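Local coordinates for enoyl-CoA hydratase/isomerase family protein (Mycobacterium tuberculosis, PDB 4FN7) that probably hydrates the double bond of enoyl-CoA thioesters in lipid metabolism, as a member of the crotonase superfamily, at residues A[145-153]-A[170-178]. Residues are numbered along the deposited sequence; the frame is centred on the assembly and turned at random.
Sequences MKLRLTRSA and LAAGFIDEI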
ATOM      1  N   MET A 145      -0.983  11.217   4.845  1.00  9.74           N
ATOM      2  CA  MET A 145      -0.357  10.666   3.648  1.00  9.32           C
ATOM      3  C   MET A 145      -0.316   9.148   3.673  1.00  9.69           C
ATOM      4  O   MET A 145      -0.536   8.494   2.646  1.00 10.36           O
ATOM      5  CB  MET A 145       1.043  11.238   3.447  1.00 11.35           C
ATOM      6  CG  MET A 145       0.998  12.612   2.825  1.00 13.64           C
ATOM      7  SD  MET A 145       2.629  13.244   2.463  0.64 12.65           S
ATOM      8  CE  MET A 145       3.165  13.433   4.086  1.00  7.91           C
ATOM      9  N   LYS A 146      -0.051   8.595   4.852  1.00  9.99           N
ATOM     10  CA  LYS A 146       0.071   7.151   5.003  1.00 10.12           C
ATOM     11  C   LYS A 146      -1.245   6.455   4.646  1.00  9.87           C
ATOM     12  O   LYS A 146      -1.251   5.318   4.193  1.00 10.97           O
ATOM     13  CB  LYS A 146       0.475   6.796   6.432  1.00 12.71           C
ATOM     14  CG  LYS A 146       1.010   5.384   6.577  1.00 15.51           C
ATOM     15  CD  LYS A 146       1.090   4.950   8.039  1.00 21.11           C
ATOM     16  CE  LYS A 146       1.980   5.850   8.859  1.00 27.65           C
ATOM     17  NZ  LYS A 146       2.023   5.371  10.271  1.00 31.84           N
ATOM     18  N   LEU A 147      -2.357   7.151   4.858  1.00  8.50           N
ATOM     19  CA  LEU A 147      -3.677   6.606   4.585  1.00  9.29           C
ATOM     20  C   LEU A 147      -3.927   6.413   3.090  1.00  8.45           C
ATOM     21  O   LEU A 147      -4.759   5.594   2.702  1.00  9.55           O
ATOM     22  CB  LEU A 147      -4.742   7.524   5.194  1.00 10.27           C
ATOM     23  CG  LEU A 147      -6.205   7.103   5.050  1.00 10.67           C
ATOM     24  CD1 LEU A 147      -6.463   5.783   5.767  1.00 10.74           C
ATOM     25  CD2 LEU A 147      -7.107   8.190   5.605  1.00 12.63           C
ATOM     26  N   ARG A 148      -3.212   7.159   2.250  1.00  8.60           N
ATOM     27  CA  ARG A 148      -3.518   7.179   0.817  1.00  8.34           C
ATOM     28  C   ARG A 148      -2.387   6.683  -0.093  1.00  8.55           C
ATOM     29  O   ARG A 148      -2.649   6.151  -1.170  1.00  8.57           O
ATOM     30  CB  ARG A 148      -3.951   8.582   0.349  1.00  8.72           C
ATOM     31  CG  ARG A 148      -5.124   9.211   1.106  1.00  9.09           C
ATOM     32  CD  ARG A 148      -6.340   8.310   1.155  1.00  9.51           C
ATOM     33  NE  ARG A 148      -7.172   8.286  -0.044  1.00  9.44           N
ATOM     34  CZ  ARG A 148      -8.164   9.146  -0.271  1.00  9.51           C
ATOM     35  NH1 ARG A 148      -8.935   9.023  -1.347  1.00 10.31           N
ATOM     36  NH2 ARG A 148      -8.381  10.136   0.577  1.00 11.55           N
ATOM     37  N   LEU A 149      -1.136   6.887   0.313  1.00  8.41           N
ATOM     38  CA  LEU A 149      -0.012   6.598  -0.572  1.00  8.02           C
ATOM     39  C   LEU A 149       0.381   5.128  -0.503  1.00  8.35           C
ATOM     40  O   LEU A 149       0.270   4.491   0.543  1.00 10.38           O
ATOM     41  CB  LEU A 149       1.189   7.481  -0.206  1.00  9.32           C
ATOM     42  CG  LEU A 149       0.973   8.982  -0.388  1.00 10.05           C
ATOM     43  CD1 LEU A 149       2.255   9.731  -0.028  1.00 11.17           C
ATOM     44  CD2 LEU A 149       0.531   9.299  -1.809  1.00 13.60           C
ATOM     45  N   THR A 150       0.860   4.581  -1.615  1.00  8.35           N
ATOM     46  CA  THR A 150       1.460   3.253  -1.550  1.00  8.84           C
ATOM     47  C   THR A 150       2.655   3.284  -0.607  1.00  9.28           C
ATOM     48  O   THR A 150       3.210   4.348  -0.306  1.00 10.11           O
ATOM     49  CB  THR A 150       1.956   2.753  -2.904  1.00  9.68           C
ATOM     50  OG1 THR A 150       3.017   3.606  -3.348  1.00 10.13           O
ATOM     51  CG2 THR A 150       0.834   2.735  -3.926  1.00 11.05           C
ATOM     52  N   ARG A 151       3.069   2.110  -0.157  1.00  8.76           N
ATOM     53  CA  ARG A 151       4.186   2.047   0.767  1.00  8.13           C
ATOM     54  C   ARG A 151       5.432   2.747   0.234  1.00  7.77           C
ATOM     55  O   ARG A 151       6.055   3.536   0.945  1.00  8.85           O
ATOM     56  CB  ARG A 151       4.474   0.602   1.138  1.00 10.64           C
ATOM     57  CG  ARG A 151       3.488   0.084   2.158  1.00 15.73           C
ATOM     58  CD  ARG A 151       3.419  -1.394   2.107  1.00 20.05           C
ATOM     59  NE  ARG A 151       2.585  -1.937   3.163  1.00 21.29           N
ATOM     60  CZ  ARG A 151       2.375  -3.233   3.314  1.00 18.79           C
ATOM     61  NH1 ARG A 151       2.951  -4.089   2.469  1.00 17.25           N
ATOM     62  NH2 ARG A 151       1.603  -3.668   4.301  1.00 17.90           N
ATOM     63  N   SER A 152       5.779   2.497  -1.023  1.00  8.66           N
ATOM     64  CA  SER A 152       6.983   3.111  -1.570  1.00  8.75           C
ATOM     65  C   SER A 152       6.805   4.604  -1.858  1.00  9.27           C
ATOM     66  O   SER A 152       7.742   5.390  -1.689  1.00  9.40           O
ATOM     67  CB  SER A 152       7.478   2.357  -2.802  1.00 10.17           C
ATOM     68  OG  SER A 152       8.267   1.247  -2.414  1.00 11.05           O
ATOM     69  N   ALA A 153       5.613   5.009  -2.289  1.00  9.23           N
ATOM     70  CA  ALA A 153       5.375   6.429  -2.535  1.00  8.77           C
ATOM     71  C   ALA A 153       5.424   7.205  -1.226  1.00  9.19           C
ATOM     72  O   ALA A 153       5.918   8.328  -1.186  1.00  9.81           O
ATOM     73  CB  ALA A 153       4.042   6.649  -3.242  1.00 10.59           C
ATOM     74  N   LEU A 170      -1.269   9.302  -9.767  1.00 10.05           N
ATOM     75  CA  LEU A 170      -2.318   8.293  -9.762  1.00 11.70           C
ATOM     76  C   LEU A 170      -1.782   6.976  -9.194  1.00 13.10           C
ATOM     77  O   LEU A 170      -2.396   6.357  -8.324  1.00 12.92           O
ATOM     78  CB  LEU A 170      -2.839   8.095 -11.184  1.00 15.20           C
ATOM     79  CG  LEU A 170      -4.037   7.166 -11.354  1.00 18.26           C
ATOM     80  CD1 LEU A 170      -5.236   7.695 -10.595  1.00 19.77           C
ATOM     81  CD2 LEU A 170      -4.370   7.018 -12.825  1.00 20.33           C
ATOM     82  N   ALA A 171      -0.619   6.556  -9.678  1.00 12.49           N
ATOM     83  CA  ALA A 171      -0.025   5.306  -9.215  1.00 13.15           C
ATOM     84  C   ALA A 171       0.334   5.373  -7.732  1.00 13.54           C
ATOM     85  O   ALA A 171       0.173   4.391  -7.003  1.00 14.70           O
ATOM     86  CB  ALA A 171       1.202   4.954 -10.051  1.00 14.94           C
ATOM     87  N   ALA A 172       0.813   6.532  -7.292  1.00 10.10           N
ATOM     88  CA  ALA A 172       1.229   6.726  -5.907  1.00 10.14           C
ATOM     89  C   ALA A 172       0.059   6.755  -4.933  1.00  9.26           C
ATOM     90  O   ALA A 172       0.227   6.441  -3.759  1.00 10.22           O
ATOM     91  CB  ALA A 172       2.025   8.012  -5.773  1.00 10.91           C
ATOM     92  N   GLY A 173      -1.111   7.177  -5.407  1.00  9.66           N
ATOM     93  CA  GLY A 173      -2.247   7.371  -4.524  1.00  9.25           C
ATOM     94  C   GLY A 173      -2.416   8.796  -4.019  1.00  9.23           C
ATOM     95  O   GLY A 173      -3.080   9.016  -3.008  1.00  9.84           O
ATOM     96  N   PHE A 174      -1.821   9.765  -4.711  1.00  9.87           N
ATOM     97  CA  PHE A 174      -2.063  11.178  -4.408  1.00 10.59           C
ATOM     98  C   PHE A 174      -3.306  11.733  -5.119  1.00  9.76           C
ATOM     99  O   PHE A 174      -3.817  12.785  -4.745  1.00 12.92           O
ATOM    100  CB  PHE A 174      -0.842  12.035  -4.755  1.00 10.60           C
ATOM    101  CG  PHE A 174      -0.063  12.527  -3.556  1.00  9.84           C
ATOM    102  CD1 PHE A 174      -0.703  12.964  -2.405  1.00 10.33           C
ATOM    103  CD2 PHE A 174       1.322  12.563  -3.592  1.00 11.12           C
ATOM    104  CE1 PHE A 174       0.031  13.431  -1.314  1.00 10.34           C
ATOM    105  CE2 PHE A 174       2.053  13.032  -2.510  1.00 10.65           C
ATOM    106  CZ  PHE A 174       1.410  13.469  -1.377  1.00 10.39           C
ATOM    107  N   ILE A 175      -3.770  11.036  -6.155  1.00  9.19           N
ATOM    108  CA  ILE A 175      -5.017  11.397  -6.829  0.62  9.46           C
ATOM    109  C   ILE A 175      -5.681  10.133  -7.335  1.00  9.71           C
ATOM    110  O   ILE A 175      -5.048   9.076  -7.407  1.00 11.04           O
ATOM    111  CB  ILE A 175      -4.817  12.348  -8.024  0.62 10.81           C
ATOM    112  CG1 ILE A 175      -3.942  11.699  -9.096  0.62  9.18           C
ATOM    113  CG2 ILE A 175      -4.244  13.666  -7.574  0.62  9.60           C
ATOM    114  CD1 ILE A 175      -3.897  12.488 -10.368  0.62 10.96           C
ATOM    115  N   ASP A 176      -6.974  10.226  -7.654  1.00  9.23           N
ATOM    116  CA  ASP A 176      -7.736   9.060  -8.110  1.00  9.64           C
ATOM    117  C   ASP A 176      -8.109   9.109  -9.584  1.00 11.63           C
ATOM    118  O   ASP A 176      -8.437   8.081 -10.177  1.00 12.60           O
ATOM    119  CB  ASP A 176      -9.018   8.896  -7.297  1.00 10.22           C
ATOM    120  CG  ASP A 176      -8.753   8.871  -5.824  1.00 10.06           C
ATOM    121  OD1 ASP A 176      -8.153   7.880  -5.348  1.00  9.88           O
ATOM    122  OD2 ASP A 176      -9.134   9.845  -5.152  1.00  9.61           O
ATOM    123  N   GLU A 177      -8.085  10.300 -10.168  1.00  9.83           N
ATOM    124  CA  GLU A 177      -8.537  10.454 -11.542  1.00 10.06           C
ATOM    125  C   GLU A 177      -7.853  11.638 -12.200  1.00 10.91           C
ATOM    126  O   GLU A 177      -7.660  12.683 -11.579  1.00 12.04           O
ATOM    127  CB  GLU A 177     -10.065  10.638 -11.601  1.00 11.31           C
ATOM    128  CG  GLU A 177     -10.605  10.868 -13.013  1.00 12.62           C
ATOM    129  CD  GLU A 177     -12.130  10.960 -13.081  1.00 16.98           C
ATOM    130  OE1 GLU A 177     -12.805  10.805 -12.041  1.00 16.98           O
ATOM    131  OE2 GLU A 177     -12.656  11.191 -14.193  1.00 20.38           O
ATOM    132  N   ILE A 178      -7.501  11.462 -13.468  1.00 11.25           N
ATOM    133  CA  ILE A 178      -6.937  12.543 -14.263  0.54 12.39           C
ATOM    134  C   ILE A 178      -7.971  13.027 -15.279  1.00 11.90           C
ATOM    135  O   ILE A 178      -8.642  12.219 -15.926  1.00 15.42           O
ATOM    136  CB  ILE A 178      -5.659  12.084 -14.998  0.54 13.30           C
ATOM    137  CG1 ILE A 178      -4.666  11.485 -14.000  0.54 13.11           C
ATOM    138  CG2 ILE A 178      -5.032  13.243 -15.763  0.54 14.57           C
ATOM    139  CD1 ILE A 178      -3.486  10.785 -14.652  0.54 13.85           C
TER
HETATM  140  O   HOH W   1      -8.456   6.747  -2.829  1.00 11.47           O
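Leu149 lays its CD2 methyl over the ring of Phe174 where, in this crotonase fold, the link between helices 139-148 and 151-159 meets the Schellman turn ending helix 166-172. The methyl lies 3.8 Å from the Phe174 ring centroid and 13° off the ring normal, which defines a CH-pi contact over the face. Leu149 CG is anti to its carbonyl carbon (chi1 -64°), and this directs the isobutyl group to the ring, while Met145 SD approaches Phe174 CZ obliquely at 4.0 Å, a Met-aromatic contact. The backbones are joined by one hydrogen bond: Thr150 N donates to Ala172 O at 2.9 Å, with 157° at the hydrogen, and Leu149 CA adds a CA-H...O contact to that oxygen. Gly173, the C-prime residue with positive phi, bonds Leu170 O through its N and makes a CA-H...O contact from its CA to Arg148 O at 3.6 Å. Ala153 CB meets Ala172 CB at 3.5 Å, and Thr150, at the N-cap of helix 151-159, accepts from Ala153 N through OG1.

Packing is looser on the polar side. Arg148 NH1 and Asp176 OD2 form a long salt bridge of 3.9 Å, and each group has a stronger partner elsewhere: Arg148 NH2 bonds Gly115 O, and Asp176 OD2 pairs with Arg118. Ser152 OG of the second subunit bonds Arg148 O, which places this edge at the trimer interface. A water bridges the two groups, lying in the guanidinium plane, accepting from Arg148 NH1 and donating to Asp176 OD1, 2.8 Å from each atom.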